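Local coordinates for zinc-type alcohol dehydrogenase-like protein YAHK (Escherichia coli, PDB 1UUF), which catalyses the NADPH-dependent reduction of a wide range of aldehydes to their primary alcohols and binds two zinc ions per subunit, at residues A[109-114]-A[155-159]; A[122-126]-A[312-318]. The contacts are given in a common frame with arbitrary orientation. Residue numbers count along the deposited sequence, not the author numbering.

Interaction 1: A[109-114]-A[155-159]. With ZN (zinc ion), chain B.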
ATOM      1  N   ILE A 109     -17.692  14.389 -10.769  1.00 11.34           N
ATOM      2  CA  ILE A 109     -17.701  13.881 -12.143  1.00 11.39           C
ATOM      3  C   ILE A 109     -18.951  14.248 -12.929  1.00 11.45           C
ATOM      4  O   ILE A 109     -20.067  14.054 -12.442  1.00 10.79           O
ATOM      5  CB  ILE A 109     -17.643  12.339 -12.159  1.00 11.50           C
ATOM      6  CG1 ILE A 109     -16.527  11.842 -11.239  1.00 14.12           C
ATOM      7  CG2 ILE A 109     -17.451  11.839 -13.587  1.00 12.92           C
ATOM      8  CD1 ILE A 109     -16.561  10.345 -11.014  1.00 15.20           C
ATOM      9  N   VAL A 110     -18.772  14.772 -14.144  1.00 10.73           N
ATOM     10  CA  VAL A 110     -19.921  15.088 -14.992  1.00 11.06           C
ATOM     11  C   VAL A 110     -19.894  14.267 -16.284  1.00 12.00           C
ATOM     12  O   VAL A 110     -20.869  14.253 -17.031  1.00 13.47           O
ATOM     13  CB  VAL A 110     -20.030  16.599 -15.334  1.00 12.02           C
ATOM     14  CG1 VAL A 110     -20.450  17.381 -14.085  1.00 10.64           C
ATOM     15  CG2 VAL A 110     -18.711  17.119 -15.878  1.00 12.49           C
ATOM     16  N   ASP A 111     -18.781  13.578 -16.538  1.00 11.93           N
ATOM     17  CA  ASP A 111     -18.672  12.723 -17.721  1.00 13.60           C
ATOM     18  C   ASP A 111     -17.403  11.870 -17.673  1.00 13.42           C
ATOM     19  O   ASP A 111     -16.492  12.134 -16.890  1.00 13.22           O
ATOM     20  CB  ASP A 111     -18.676  13.568 -19.006  1.00 14.40           C
ATOM     21  CG  ASP A 111     -19.325  12.846 -20.186  1.00 17.64           C
ATOM     22  OD1 ASP A 111     -19.635  11.641 -20.062  1.00 15.24           O
ATOM     23  OD2 ASP A 111     -19.526  13.485 -21.244  1.00 17.89           O
ATOM     24  N   SER A 112     -17.368  10.821 -18.487  1.00 12.63           N
ATOM     25  CA  SER A 112     -16.200   9.949 -18.578  1.00 12.49           C
ATOM     26  C   SER A 112     -16.256   9.261 -19.942  1.00 13.09           C
ATOM     27  O   SER A 112     -17.247   9.398 -20.663  1.00 13.08           O
ATOM     28  CB  SER A 112     -16.174   8.923 -17.436  1.00 13.90           C
ATOM     29  OG  SER A 112     -17.248   8.006 -17.511  1.00 13.72           O
ATOM     30  N   CYS A 113     -15.211   8.530 -20.309  1.00 14.23           N
ATOM     31  CA  CYS A 113     -15.193   7.894 -21.626  1.00 14.89           C
ATOM     32  C   CYS A 113     -16.255   6.808 -21.805  1.00 16.22           C
ATOM     33  O   CYS A 113     -16.716   6.569 -22.917  1.00 15.88           O
ATOM     34  CB  CYS A 113     -13.794   7.349 -21.942  1.00 14.58           C
ATOM     35  SG  CYS A 113     -13.417   5.679 -21.382  1.00 14.29           S
ATOM     36  N   LYS A 114     -16.642   6.167 -20.704  1.00 17.00           N
ATOM     37  CA  LYS A 114     -17.667   5.122 -20.691  1.00 18.19           C
ATOM     38  C   LYS A 114     -17.307   3.787 -21.329  1.00 18.88           C
ATOM     39  O   LYS A 114     -18.147   2.889 -21.374  1.00 20.77           O
ATOM     40  CB  LYS A 114     -18.952   5.622 -21.356  1.00 18.60           C
ATOM     41  CG  LYS A 114     -19.469   6.939 -20.826  1.00 19.46           C
ATOM     42  CD  LYS A 114     -20.726   7.348 -21.573  1.00 22.69           C
ATOM     43  CE  LYS A 114     -21.042   8.809 -21.341  1.00 23.24           C
ATOM     44  NZ  LYS A 114     -19.937   9.657 -21.860  1.00 27.24           N
ATOM     45  N   VAL A 155     -26.260  18.002 -16.667  1.00 12.04           N
ATOM     46  CA  VAL A 155     -25.393  16.831 -16.620  1.00 12.55           C
ATOM     47  C   VAL A 155     -26.031  15.586 -17.225  1.00 12.74           C
ATOM     48  O   VAL A 155     -27.235  15.364 -17.086  1.00 13.28           O
ATOM     49  CB  VAL A 155     -25.023  16.509 -15.146  1.00 11.96           C
ATOM     50  CG1 VAL A 155     -24.009  15.366 -15.081  1.00 10.80           C
ATOM     51  CG2 VAL A 155     -24.482  17.756 -14.460  1.00 12.71           C
ATOM     52  N   HIS A 156     -25.207  14.783 -17.896  1.00 13.67           N
ATOM     53  CA  HIS A 156     -25.642  13.523 -18.501  1.00 13.80           C
ATOM     54  C   HIS A 156     -26.194  12.700 -17.333  1.00 14.99           C
ATOM     55  O   HIS A 156     -25.549  12.612 -16.289  1.00 14.71           O
ATOM     56  CB  HIS A 156     -24.429  12.835 -19.136  1.00 17.28           C
ATOM     57  CG  HIS A 156     -24.745  11.544 -19.827  1.00 20.48           C
ATOM     58  ND1 HIS A 156     -25.185  10.424 -19.154  1.00 22.12           N
ATOM     59  CD2 HIS A 156     -24.657  11.188 -21.130  1.00 21.85           C
ATOM     60  CE1 HIS A 156     -25.352   9.433 -20.011  1.00 22.56           C
ATOM     61  NE2 HIS A 156     -25.037   9.870 -21.218  1.00 23.50           N
ATOM     62  N   GLU A 157     -27.369  12.093 -17.500  1.00 14.64           N
ATOM     63  CA  GLU A 157     -27.983  11.345 -16.400  1.00 14.25           C
ATOM     64  C   GLU A 157     -27.144  10.242 -15.766  1.00 12.84           C
ATOM     65  O   GLU A 157     -27.400   9.864 -14.623  1.00 12.87           O
ATOM     66  CB  GLU A 157     -29.341  10.760 -16.814  1.00 15.72           C
ATOM     67  CG  GLU A 157     -29.279   9.601 -17.786  1.00 18.82           C
ATOM     68  CD  GLU A 157     -30.569   8.791 -17.792  1.00 21.51           C
ATOM     69  OE1 GLU A 157     -30.764   7.990 -18.729  1.00 23.53           O
ATOM     70  OE2 GLU A 157     -31.382   8.948 -16.856  1.00 23.75           O
ATOM     71  N   ARG A 158     -26.149   9.724 -16.476  1.00 13.88           N
ATOM     72  CA  ARG A 158     -25.322   8.668 -15.894  1.00 13.87           C
ATOM     73  C   ARG A 158     -24.552   9.181 -14.682  1.00 13.60           C
ATOM     74  O   ARG A 158     -24.193   8.412 -13.786  1.00 13.03           O
ATOM     75  CB  ARG A 158     -24.326   8.115 -16.924  1.00 14.51           C
ATOM     76  CG  ARG A 158     -23.267   7.183 -16.316  1.00 14.99           C
ATOM     77  CD  ARG A 158     -22.458   6.456 -17.382  1.00 16.99           C
ATOM     78  NE  ARG A 158     -21.423   5.602 -16.802  1.00 16.44           N
ATOM     79  CZ  ARG A 158     -20.764   4.664 -17.477  1.00 17.63           C
ATOM     80  NH1 ARG A 158     -21.036   4.455 -18.760  1.00 18.08           N
ATOM     81  NH2 ARG A 158     -19.837   3.931 -16.873  1.00 16.48           N
ATOM     82  N   TYR A 159     -24.320  10.489 -14.641  1.00 11.67           N
ATOM     83  CA  TYR A 159     -23.558  11.075 -13.549  1.00 11.55           C
ATOM     84  C   TYR A 159     -24.379  11.866 -12.544  1.00 11.00           C
ATOM     85  O   TYR A 159     -23.828  12.564 -11.693  1.00 13.74           O
ATOM     86  CB  TYR A 159     -22.438  11.935 -14.137  1.00 10.86           C
ATOM     87  CG  TYR A 159     -21.657  11.179 -15.186  1.00 10.75           C
ATOM     88  CD1 TYR A 159     -22.092  11.137 -16.514  1.00 12.18           C
ATOM     89  CD2 TYR A 159     -20.541  10.423 -14.835  1.00 10.06           C
ATOM     90  CE1 TYR A 159     -21.433  10.350 -17.460  1.00 12.45           C
ATOM     91  CE2 TYR A 159     -19.879   9.635 -15.771  1.00 11.56           C
ATOM     92  CZ  TYR A 159     -20.330   9.602 -17.079  1.00 13.41           C
ATOM     93  OH  TYR A 159     -19.686   8.806 -17.997  1.00 12.79           O
TER
HETATM   94 ZN    ZN B 401     -13.247   5.663 -19.030  1.00 16.73          ZN
HETATM   95  O   HOH W   1     -21.608  13.307 -10.392  1.00  9.49           O
HETATM   96  O   HOH W   2     -22.408  15.710 -18.467  1.00 14.24           O
HETATM   97  O   HOH W   3     -19.463   1.948 -19.068  1.00 24.58           O
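V155, near the end of strand 152-156, meets the other segment through its methyls: CG2 lies 4.1 Å from CG1 of V110. At H156 the link is through water. The backbone N of H156 donates to water 2 (3.0 Å), which donates to V110 O (2.6 Å), while CE of K114 sits over one face of the imidazole, 4.1 Å from H156 NE2. The chain then makes a short 3-10 turn, with H156 ND1 accepting from R158 N at 2.9 Å. This exit from the GroES-like domain's main sheet faces the start of the lobe that holds the structural zinc of zinc-containing alcohol dehydrogenases; in 109-114, a classic beta bulge places V110 and D111 both opposite T131, and C113 SG binds the metal at 2.4 Å. R158 packs its NH1 3.5 Å from K114 CB and shares water 3 with K114 O, while its guanidinium also forms a salt bridge with E124. Y159 contributes most. D111 CA makes a CH-pi contact 3.6 Å from the ring centroid, I109 CG2 approaches Y159 CD2 at 3.6 Å, and Y159 OH is hydrogen-bonded to S112 OG at 2.6 Å. Water 1 donates to both I109 O and Y159 O, each at 2.7 Å.

Interaction 2: A[122-126]-A[312-318]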
ATOM      1  N   GLY A 122     -17.672   0.685 -13.106  1.00 13.86           N
ATOM      2  CA  GLY A 122     -18.353   1.619 -12.224  1.00 12.46           C
ATOM      3  C   GLY A 122     -17.371   2.498 -11.465  1.00 12.63           C
ATOM      4  O   GLY A 122     -17.675   2.999 -10.378  1.00 13.23           O
ATOM      5  N   LEU A 123     -16.188   2.683 -12.038  1.00 11.28           N
ATOM      6  CA  LEU A 123     -15.158   3.510 -11.422  1.00 12.05           C
ATOM      7  C   LEU A 123     -14.804   4.675 -12.342  1.00 11.18           C
ATOM      8  O   LEU A 123     -13.642   4.883 -12.689  1.00 10.76           O
ATOM      9  CB  LEU A 123     -13.910   2.665 -11.130  1.00 12.62           C
ATOM     10  CG  LEU A 123     -14.104   1.540 -10.111  1.00 15.61           C
ATOM     11  CD1 LEU A 123     -12.837   0.704 -10.028  1.00 15.90           C
ATOM     12  CD2 LEU A 123     -14.449   2.128  -8.745  1.00 15.95           C
ATOM     13  N   GLU A 124     -15.818   5.437 -12.735  1.00 12.01           N
ATOM     14  CA  GLU A 124     -15.608   6.578 -13.619  1.00 10.69           C
ATOM     15  C   GLU A 124     -14.624   7.577 -13.018  1.00 10.92           C
ATOM     16  O   GLU A 124     -14.009   8.360 -13.741  1.00 11.69           O
ATOM     17  CB  GLU A 124     -16.941   7.267 -13.915  1.00 11.01           C
ATOM     18  CG  GLU A 124     -17.953   6.361 -14.600  1.00 12.48           C
ATOM     19  CD  GLU A 124     -18.898   5.661 -13.631  1.00 13.91           C
ATOM     20  OE1 GLU A 124     -18.562   5.513 -12.435  1.00 13.80           O
ATOM     21  OE2 GLU A 124     -19.984   5.243 -14.082  1.00 15.39           O
ATOM     22  N   ASN A 125     -14.473   7.540 -11.695  1.00  9.93           N
ATOM     23  CA  ASN A 125     -13.557   8.440 -10.997  1.00 10.60           C
ATOM     24  C   ASN A 125     -12.087   8.163 -11.323  1.00 11.21           C
ATOM     25  O   ASN A 125     -11.235   9.048 -11.193  1.00 11.55           O
ATOM     26  CB  ASN A 125     -13.789   8.356  -9.479  1.00 10.33           C
ATOM     27  CG  ASN A 125     -13.704   6.931  -8.940  1.00 11.94           C
ATOM     28  OD1 ASN A 125     -14.234   5.992  -9.534  1.00 10.29           O
ATOM     29  ND2 ASN A 125     -13.057   6.773  -7.787  1.00 12.02           N
ATOM     30  N   TYR A 126     -11.793   6.938 -11.752  1.00 10.52           N
ATOM     31  CA  TYR A 126     -10.428   6.566 -12.099  1.00 11.98           C
ATOM     32  C   TYR A 126     -10.199   6.523 -13.609  1.00 11.97           C
ATOM     33  O   TYR A 126      -9.159   6.065 -14.078  1.00 13.67           O
ATOM     34  CB  TYR A 126     -10.075   5.216 -11.467  1.00 12.05           C
ATOM     35  CG  TYR A 126     -10.004   5.285  -9.956  1.00 11.08           C
ATOM     36  CD1 TYR A 126     -10.797   4.463  -9.157  1.00 11.70           C
ATOM     37  CD2 TYR A 126      -9.172   6.210  -9.325  1.00 10.91           C
ATOM     38  CE1 TYR A 126     -10.769   4.565  -7.764  1.00  9.70           C
ATOM     39  CE2 TYR A 126      -9.134   6.324  -7.938  1.00 11.04           C
ATOM     40  CZ  TYR A 126      -9.937   5.504  -7.164  1.00 10.86           C
ATOM     41  OH  TYR A 126      -9.929   5.654  -5.798  1.00 11.15           O
ATOM     42  N   SER A 312      -6.704   7.071  -2.367  1.00  8.05           N
ATOM     43  CA  SER A 312      -8.033   6.881  -2.926  1.00  9.91           C
ATOM     44  C   SER A 312      -8.647   8.250  -3.168  1.00  9.03           C
ATOM     45  O   SER A 312      -8.362   9.190  -2.433  1.00 10.56           O
ATOM     46  CB  SER A 312      -8.911   6.088  -1.950  1.00 12.09           C
ATOM     47  OG  SER A 312     -10.229   5.917  -2.455  1.00 12.02           O
ATOM     48  N   MET A 313      -9.445   8.383  -4.221  1.00 11.52           N
ATOM     49  CA  MET A 313     -10.109   9.660  -4.461  1.00 12.50           C
ATOM     50  C   MET A 313     -11.568   9.436  -4.836  1.00 12.13           C
ATOM     51  O   MET A 313     -11.898   8.546  -5.629  1.00 11.12           O
ATOM     52  CB  MET A 313      -9.381  10.496  -5.520  1.00 16.99           C
ATOM     53  CG  MET A 313      -9.253   9.892  -6.890  1.00 17.94           C
ATOM     54  SD  MET A 313      -8.641  11.157  -8.047  1.00 21.06           S
ATOM     55  CE  MET A 313     -10.075  11.346  -9.111  1.00 24.72           C
ATOM     56  N   ILE A 314     -12.431  10.249  -4.231  1.00 10.68           N
ATOM     57  CA  ILE A 314     -13.875  10.177  -4.413  1.00 10.75           C
ATOM     58  C   ILE A 314     -14.378   8.751  -4.598  1.00 10.31           C
ATOM     59  O   ILE A 314     -13.980   7.857  -3.857  1.00 10.52           O
ATOM     60  CB  ILE A 314     -14.345  11.079  -5.579  1.00 10.18           C
ATOM     61  CG1 ILE A 314     -13.628  10.721  -6.883  1.00 11.53           C
ATOM     62  CG2 ILE A 314     -14.087  12.526  -5.217  1.00 11.65           C
ATOM     63  CD1 ILE A 314     -14.113  11.532  -8.077  1.00 12.38           C
ATOM     64  N   GLY A 315     -15.268   8.550  -5.563  1.00 10.85           N
ATOM     65  CA  GLY A 315     -15.797   7.223  -5.818  1.00  9.88           C
ATOM     66  C   GLY A 315     -16.505   7.221  -7.155  1.00 11.52           C
ATOM     67  O   GLY A 315     -16.771   8.283  -7.709  1.00 10.98           O
ATOM     68  N   GLY A 316     -16.790   6.035  -7.684  1.00 10.80           N
ATOM     69  CA  GLY A 316     -17.489   5.942  -8.955  1.00 12.63           C
ATOM     70  C   GLY A 316     -18.942   6.317  -8.745  1.00 12.96           C
ATOM     71  O   GLY A 316     -19.378   6.495  -7.607  1.00 12.36           O
ATOM     72  N   ILE A 317     -19.712   6.426  -9.823  1.00 11.94           N
ATOM     73  CA  ILE A 317     -21.108   6.812  -9.667  1.00 12.21           C
ATOM     74  C   ILE A 317     -21.949   5.771  -8.924  1.00 12.79           C
ATOM     75  O   ILE A 317     -22.679   6.115  -7.992  1.00 11.86           O
ATOM     76  CB  ILE A 317     -21.763   7.139 -11.027  1.00 11.40           C
ATOM     77  CG1 ILE A 317     -20.962   8.237 -11.740  1.00 12.06           C
ATOM     78  CG2 ILE A 317     -23.190   7.640 -10.808  1.00 13.34           C
ATOM     79  CD1 ILE A 317     -20.912   9.565 -10.993  1.00 14.80           C
ATOM     80  N   PRO A 318     -21.861   4.489  -9.319  1.00 12.38           N
ATOM     81  CA  PRO A 318     -22.655   3.472  -8.622  1.00 13.09           C
ATOM     82  C   PRO A 318     -22.472   3.501  -7.105  1.00 13.53           C
ATOM     83  O   PRO A 318     -23.447   3.408  -6.358  1.00 13.81           O
ATOM     84  CB  PRO A 318     -22.159   2.169  -9.239  1.00 14.96           C
ATOM     85  CG  PRO A 318     -21.850   2.575 -10.641  1.00 14.58           C
ATOM     86  CD  PRO A 318     -21.136   3.895 -10.457  1.00 13.59           C
TER
HETATM   87  O   HOH W   4     -12.592   5.537  -4.950  1.00 12.47           O
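G122 has a positive phi (78°) as the C-prime residue of a Schellman motif ending helix 117-120, and its carbonyl meets G316, the N-cap residue of helix 317-330. The nearest CA atoms across the segments are those of L123 and G316, 4.2 Å apart, and G316 CA makes a CA-H...O contact of 3.3 Å to G122 O. A side chain on G316 could not fit, since a CB would fall 1.8 Å from G122 O. The contact thus joins the structural-zinc lobe of the GroES-like catalytic domain to the segment leaving the last strand, 308-311, of the Rossmann-type parallel sheet. E124 reaches the first turn of the helix, where its OE1 accepts from I317 N at 3.0 Å; its OE2 pairs with R158. N125 turns toward the middle of 312-318, giving ND2 to M313 O (3.0 Å) and packing CB 3.5 Å from CD1 of I314, whose side chain also touches C178, a ligand of the catalytic zinc. The second subunit borders this end, with its I303 on M313 and its M304 on Y126. The Y126 ring places CE2 3.7 Å from M313 CG, and its OH accepts a hydrogen bond from M313 N at 3.2 Å.

From the N terminus the chain reaches 109-114, passes through helix 117-120 to 122-126, and returns at 155-159, where interaction 1 closes a loop with 40 residues between its segments. It then runs through the parallel sheet to 312-318, which closes the far longer loop of interaction 2. Because 122-126 lies inside the first loop and 312-318 beyond it, the two contacts cross rather than nest. Interaction 1 ties the structural-zinc lobe to the catalytic domain's own sheet, and interaction 2 ties the same lobe to the nucleotide-binding domain. Their centres are 11 Å apart and they touch directly: R158 NH2 forms a 3.1 Å salt bridge with E124 OE2, and I109 CD1 packs 3.6 Å from N125 CA.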